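Local coordinates for protein Hia (Adhesin) (Haemophilus influenzae, PDB 3EMF) that mediates adhesion of the bacterium as a trimeric autotransporter of the outer membrane, this piece being its binding domain 2 (BD2), at the interface of chains A and B. Residues are numbered along the deposited sequence; one frame, centred on the assembly and turned at random. Chains: chain A/B, Hia (Adhesin).

Contact 1: the interface of chains A and B. Residues chain A 91-93, 100, 113; chain B 92, 111-113.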
# COMPACT_ATOMS: atom_id res chain seq x y z
N LEU A 91 9.82 -5.79 -6.38
CA LEU A 91 10.88 -5.65 -7.35
C LEU A 91 10.36 -6.14 -8.67
O LEU A 91 9.88 -7.27 -8.78
CB LEU A 91 12.10 -6.48 -6.93
CG LEU A 91 13.28 -6.59 -7.91
CD1 LEU A 91 13.82 -5.22 -8.27
CD2 LEU A 91 14.42 -7.46 -7.35
N PHE A 92 10.41 -5.27 -9.68
CA PHE A 92 10.10 -5.64 -11.04
C PHE A 92 11.43 -5.83 -11.75
O PHE A 92 12.23 -4.89 -11.84
CB PHE A 92 9.24 -4.56 -11.72
CG PHE A 92 7.90 -4.40 -11.07
CD1 PHE A 92 6.80 -5.11 -11.53
CD2 PHE A 92 7.74 -3.60 -9.95
CE1 PHE A 92 5.58 -4.99 -10.92
CE2 PHE A 92 6.51 -3.48 -9.32
CZ PHE A 92 5.43 -4.18 -9.81
N GLU A 93 11.70 -7.04 -12.21
CA GLU A 93 13.00 -7.38 -12.76
C GLU A 93 12.85 -7.80 -14.20
O GLU A 93 11.97 -8.59 -14.54
CB GLU A 93 13.68 -8.51 -11.94
N VAL A 100 13.74 -3.54 -17.85
CA VAL A 100 12.86 -2.86 -16.90
C VAL A 100 13.64 -1.75 -16.24
O VAL A 100 14.70 -2.00 -15.67
CB VAL A 100 12.34 -3.80 -15.78
CG1 VAL A 100 11.56 -3.00 -14.75
CG2 VAL A 100 11.49 -4.92 -16.36
N PHE A 113 8.81 -0.72 -19.47
CA PHE A 113 9.14 -2.03 -19.99
C PHE A 113 9.48 -1.95 -21.46
O PHE A 113 8.73 -1.36 -22.24
CB PHE A 113 7.96 -2.98 -19.81
CG PHE A 113 7.55 -3.15 -18.39
CD1 PHE A 113 6.76 -2.19 -17.77
CD2 PHE A 113 7.99 -4.24 -17.66
CE1 PHE A 113 6.39 -2.33 -16.46
CE2 PHE A 113 7.62 -4.38 -16.34
CZ PHE A 113 6.82 -3.42 -15.74
N PHE B 92 -0.43 -8.96 -12.34
CA PHE B 92 0.45 -8.80 -13.48
C PHE B 92 0.36 -10.07 -14.30
O PHE B 92 0.74 -11.15 -13.83
CB PHE B 92 1.89 -8.50 -13.03
CG PHE B 92 2.02 -7.16 -12.36
CD1 PHE B 92 2.35 -6.03 -13.10
CD2 PHE B 92 1.73 -7.01 -11.02
CE1 PHE B 92 2.43 -4.77 -12.51
CE2 PHE B 92 1.81 -5.76 -10.41
CZ PHE B 92 2.16 -4.64 -11.17
N ILE B 111 8.54 -9.68 -9.14
CA ILE B 111 7.87 -10.03 -10.38
C ILE B 111 8.91 -9.97 -11.50
O ILE B 111 9.44 -8.91 -11.81
CB ILE B 111 6.70 -9.09 -10.70
CG1 ILE B 111 5.84 -8.84 -9.46
CG2 ILE B 111 5.86 -9.66 -11.81
CD1 ILE B 111 4.84 -9.94 -9.18
N THR B 112 9.22 -11.12 -12.09
CA THR B 112 10.18 -11.21 -13.19
C THR B 112 9.49 -11.18 -14.55
O THR B 112 8.42 -11.77 -14.74
CB THR B 112 11.06 -12.49 -13.12
OG1 THR B 112 11.97 -12.40 -12.01
CG2 THR B 112 11.85 -12.69 -14.40
N PHE B 113 10.11 -10.48 -15.50
CA PHE B 113 9.64 -10.42 -16.87
C PHE B 113 10.74 -10.92 -17.79
O PHE B 113 11.91 -10.56 -17.63
CB PHE B 113 9.24 -8.99 -17.25
CG PHE B 113 8.18 -8.41 -16.36
CD1 PHE B 113 8.51 -7.92 -15.11
CD2 PHE B 113 6.87 -8.37 -16.77
CE1 PHE B 113 7.53 -7.40 -14.28
CE2 PHE B 113 5.89 -7.84 -15.94
CZ PHE B 113 6.22 -7.35 -14.70
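The carbonyl oxygen O of A:Glu93 accepts the backbone N-H of B:Phe113 at 2.8 Å from N. Two further bonds continue this parallel pairing of strand 89-94 of chain A with strand 108-114 of chain B, a beta-sheet that passes from one subunit of the trimeric adhesin to the next. The N-H of B:Ile111 reaches O of A:Leu91 at 2.8 Å. A:Glu93 N returns a bond to O of B:Ile111 at 3.0 Å.

On one face of the strand pair, phenylalanines of both chains meet edge on face, as flat apolar rings can do in a core shared by several subunits. A:Phe92 holds CG beside the backbone N, anti to the carbonyl carbon (chi1 -64°), and presents its rim to B:Phe92: CE1 stands 3.4 Å above that ring's plane, offset toward the rim, with the planes turned 62° apart. The side chains of A:Phe92 and B:Phe113 run alongside each other in the same direction, CD1 of the former 3.6 Å from CE1 of the latter. The branched B:Ile111 fills the flank of A:Phe92, its CB and CG1 near CD1 and CE1. On the ring of B:Phe113, O of A:Glu93 lies in plane at the edge, while CE2 of A:Phe113 sits over the centre of one face, 3.6 Å above it.

Contact 2: the interface of chains A and B. Residues chain A 93-95; chain B 110, 112-114.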
# COMPACT_ATOMS: atom_id res chain seq x y z
N GLU A 93 11.70 -7.04 -12.21
CA GLU A 93 13.00 -7.38 -12.76
C GLU A 93 12.85 -7.80 -14.20
O GLU A 93 11.97 -8.59 -14.54
CB GLU A 93 13.68 -8.51 -11.94
N GLY A 94 13.72 -7.27 -15.05
CA GLY A 94 13.74 -7.68 -16.43
C GLY A 94 14.98 -8.52 -16.70
O GLY A 94 16.10 -8.10 -16.41
N LYS A 95 14.77 -9.71 -17.23
CA LYS A 95 15.87 -10.46 -17.81
C LYS A 95 15.39 -11.23 -19.03
O LYS A 95 14.26 -11.05 -19.47
CB LYS A 95 16.49 -11.41 -16.78
CG LYS A 95 15.50 -12.33 -16.11
CD LYS A 95 16.20 -13.19 -15.07
CE LYS A 95 15.24 -14.17 -14.43
NZ LYS A 95 15.91 -14.94 -13.34
N THR B 110 9.25 -10.40 -5.84
CA THR B 110 9.83 -10.16 -7.15
C THR B 110 8.92 -10.61 -8.27
O THR B 110 8.54 -11.78 -8.34
CB THR B 110 11.20 -10.85 -7.30
OG1 THR B 110 12.08 -10.37 -6.28
CG2 THR B 110 11.79 -10.53 -8.66
N THR B 112 9.22 -11.12 -12.09
CA THR B 112 10.18 -11.21 -13.19
C THR B 112 9.49 -11.18 -14.55
O THR B 112 8.42 -11.77 -14.74
CB THR B 112 11.06 -12.49 -13.12
OG1 THR B 112 11.97 -12.40 -12.01
CG2 THR B 112 11.85 -12.69 -14.40
N PHE B 113 10.11 -10.48 -15.50
CA PHE B 113 9.64 -10.42 -16.87
C PHE B 113 10.74 -10.92 -17.79
O PHE B 113 11.91 -10.56 -17.63
CB PHE B 113 9.24 -8.99 -17.25
CG PHE B 113 8.18 -8.41 -16.36
CD1 PHE B 113 8.51 -7.92 -15.11
CD2 PHE B 113 6.87 -8.37 -16.77
CE1 PHE B 113 7.53 -7.40 -14.28
CE2 PHE B 113 5.89 -7.84 -15.94
CZ PHE B 113 6.22 -7.35 -14.70
N ALA B 114 10.36 -11.77 -18.74
CA ALA B 114 11.33 -12.39 -19.63
C ALA B 114 10.63 -12.87 -20.90
O ALA B 114 9.41 -12.97 -20.94
CB ALA B 114 12.02 -13.56 -18.93
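A:Lys95 and B:Phe113 carry the parallel beta pairing between subunits one residue past the end of strand 89-94, within the Trp-ring family region of this trimeric autotransporter adhesin. Among the polar contacts, the N-H of A:Lys95 gives a nearly straight bond (165° at H) to the carbonyl O of B:Phe113, 3.0 Å from N. It follows the bond that B:Phe113 N makes to A:Glu93, leaving B:Phe113 held through both its N-H and its C=O. A:Gly94 is the bridge partner of B:Phe113; without a side chain it asks for no room on either face of the sheet. Just beyond the strand, O of A:Lys95 comes 3.0 Å from O of B:Phe113; both can only accept, so this is a clash and the local geometry is doubtful.

The apolar contacts lie on the sheet face opposite the phenylalanine rings. A:Lys95 places CG between its backbone N and carbonyl carbon (chi1 53°), then runs fully extended across B:Thr112, crossing its side chain at a slant. The methyl CG2 of that threonine touches the aliphatic shaft at two points, CE at 3.7 Å and CG at 4.0 Å. Lysine suits this place because its long methylene chain can cover a neighbour while carrying the amino group NZ past it.

Contact 3: the interface of chains A and B. Residues chain A 54-56; chain B 3-6, 59.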
# COMPACT_ATOMS: atom_id res chain seq x y z
N ASP A 54 -16.76 4.14 11.19
CA ASP A 54 -15.66 5.04 10.82
C ASP A 54 -14.98 5.72 12.02
O ASP A 54 -13.76 5.75 12.08
CB ASP A 54 -16.16 6.12 9.85
CG ASP A 54 -16.30 5.60 8.41
OD1 ASP A 54 -15.81 4.50 8.09
OD2 ASP A 54 -16.91 6.33 7.58
N ASN A 55 -15.76 6.28 12.95
CA ASN A 55 -15.19 7.07 14.05
C ASN A 55 -14.73 6.22 15.22
O ASN A 55 -15.04 6.50 16.38
CB ASN A 55 -16.17 8.14 14.54
CG ASN A 55 -16.33 9.29 13.55
OD1 ASN A 55 -15.44 9.56 12.74
ND2 ASN A 55 -17.48 9.97 13.61
N THR A 56 -13.98 5.17 14.90
CA THR A 56 -13.44 4.24 15.88
C THR A 56 -11.93 4.43 15.83
O THR A 56 -11.36 4.65 14.76
CB THR A 56 -13.79 2.80 15.49
OG1 THR A 56 -15.21 2.67 15.38
CG2 THR A 56 -13.26 1.79 16.52
N THR B 3 -15.29 5.59 23.50
CA THR B 3 -16.25 6.46 22.84
C THR B 3 -15.91 6.73 21.38
O THR B 3 -15.18 5.95 20.76
N PRO B 4 -16.44 7.83 20.83
CA PRO B 4 -16.16 8.24 19.45
C PRO B 4 -14.78 8.89 19.36
O PRO B 4 -14.42 9.68 20.22
CB PRO B 4 -17.24 9.29 19.17
CG PRO B 4 -18.16 9.29 20.37
CD PRO B 4 -17.34 8.78 21.51
N VAL B 5 -14.03 8.54 18.33
CA VAL B 5 -12.75 9.20 18.08
C VAL B 5 -12.82 9.78 16.68
O VAL B 5 -13.15 9.08 15.73
CB VAL B 5 -11.59 8.20 18.22
N THR B 6 -12.53 11.07 16.55
CA THR B 6 -12.58 11.74 15.26
C THR B 6 -11.38 12.65 15.02
O THR B 6 -10.68 13.03 15.95
CB THR B 6 -13.88 12.58 15.10
OG1 THR B 6 -13.86 13.66 16.03
CG2 THR B 6 -15.13 11.73 15.34
N THR B 59 -8.32 7.18 12.82
CA THR B 59 -9.55 6.44 12.94
C THR B 59 -9.63 5.29 11.94
O THR B 59 -8.88 5.25 10.97
CB THR B 59 -10.77 7.33 12.69
OG1 THR B 59 -10.76 7.74 11.32
CG2 THR B 59 -10.71 8.57 13.60
O HOH W 1 -13.12 9.06 10.72
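A:Asn55 meets B:Val5, B:Thr6 and B:Thr59 where loops of two subunits of the trimeric autotransporter adhesin come together, the N-terminal segment of chain B passing alongside chain A. Its CB lies 3.4 Å from the carbonyl O of B:Val5, with CG beside the backbone N and anti to the carbonyl carbon (chi1 -72°), which directs the amide toward B:Thr6. There CG stands 3.3 Å from the methyl CG2 of B:Thr6. At the tip the amide divides: OD1 and ND2 are each 3.4 Å from that same methyl, which sits over one face of the amide, above CG. A threonine fits here because it can turn a methyl to the amide while its hydroxyl points elsewhere; CG2 is the branch beside the backbone N.

OD1 is 3.1 Å from water 1, which is also 2.8 Å from the hydroxyl OG1 of B:Thr59, a bridge that joins the chains through two polar side chains. Asparagine suits the place because its short amide offers a flat face to the methyl and a carbonyl oxygen to the water. The asparagine backbone is engaged too: its O accepts the N-H of B:Val5, 3.0 Å from N, in a bond that is straight at the hydrogen (175°) although the donor stands 46° out of the carbonyl plane.

Contact 1 and contact 2 form one continuous seam: their C-alpha centres are about 4 Å apart, and they share A:Glu93, B:Thr112 and B:Phe113. The same strand pair, 89-94 of chain A and 108-114 of chain B, shows its ring-packed face in contact 1 and, in contact 2, the opposite face, with B:Thr112, covered by A:Lys95 from just past the strand. The C-alpha centre of contact 3 is about 40 Å from that of contact 1 and about 44 Å from that of contact 2. Sheet pairing at one end and loop contacts near the other thus probably help hold the elongated trimer together.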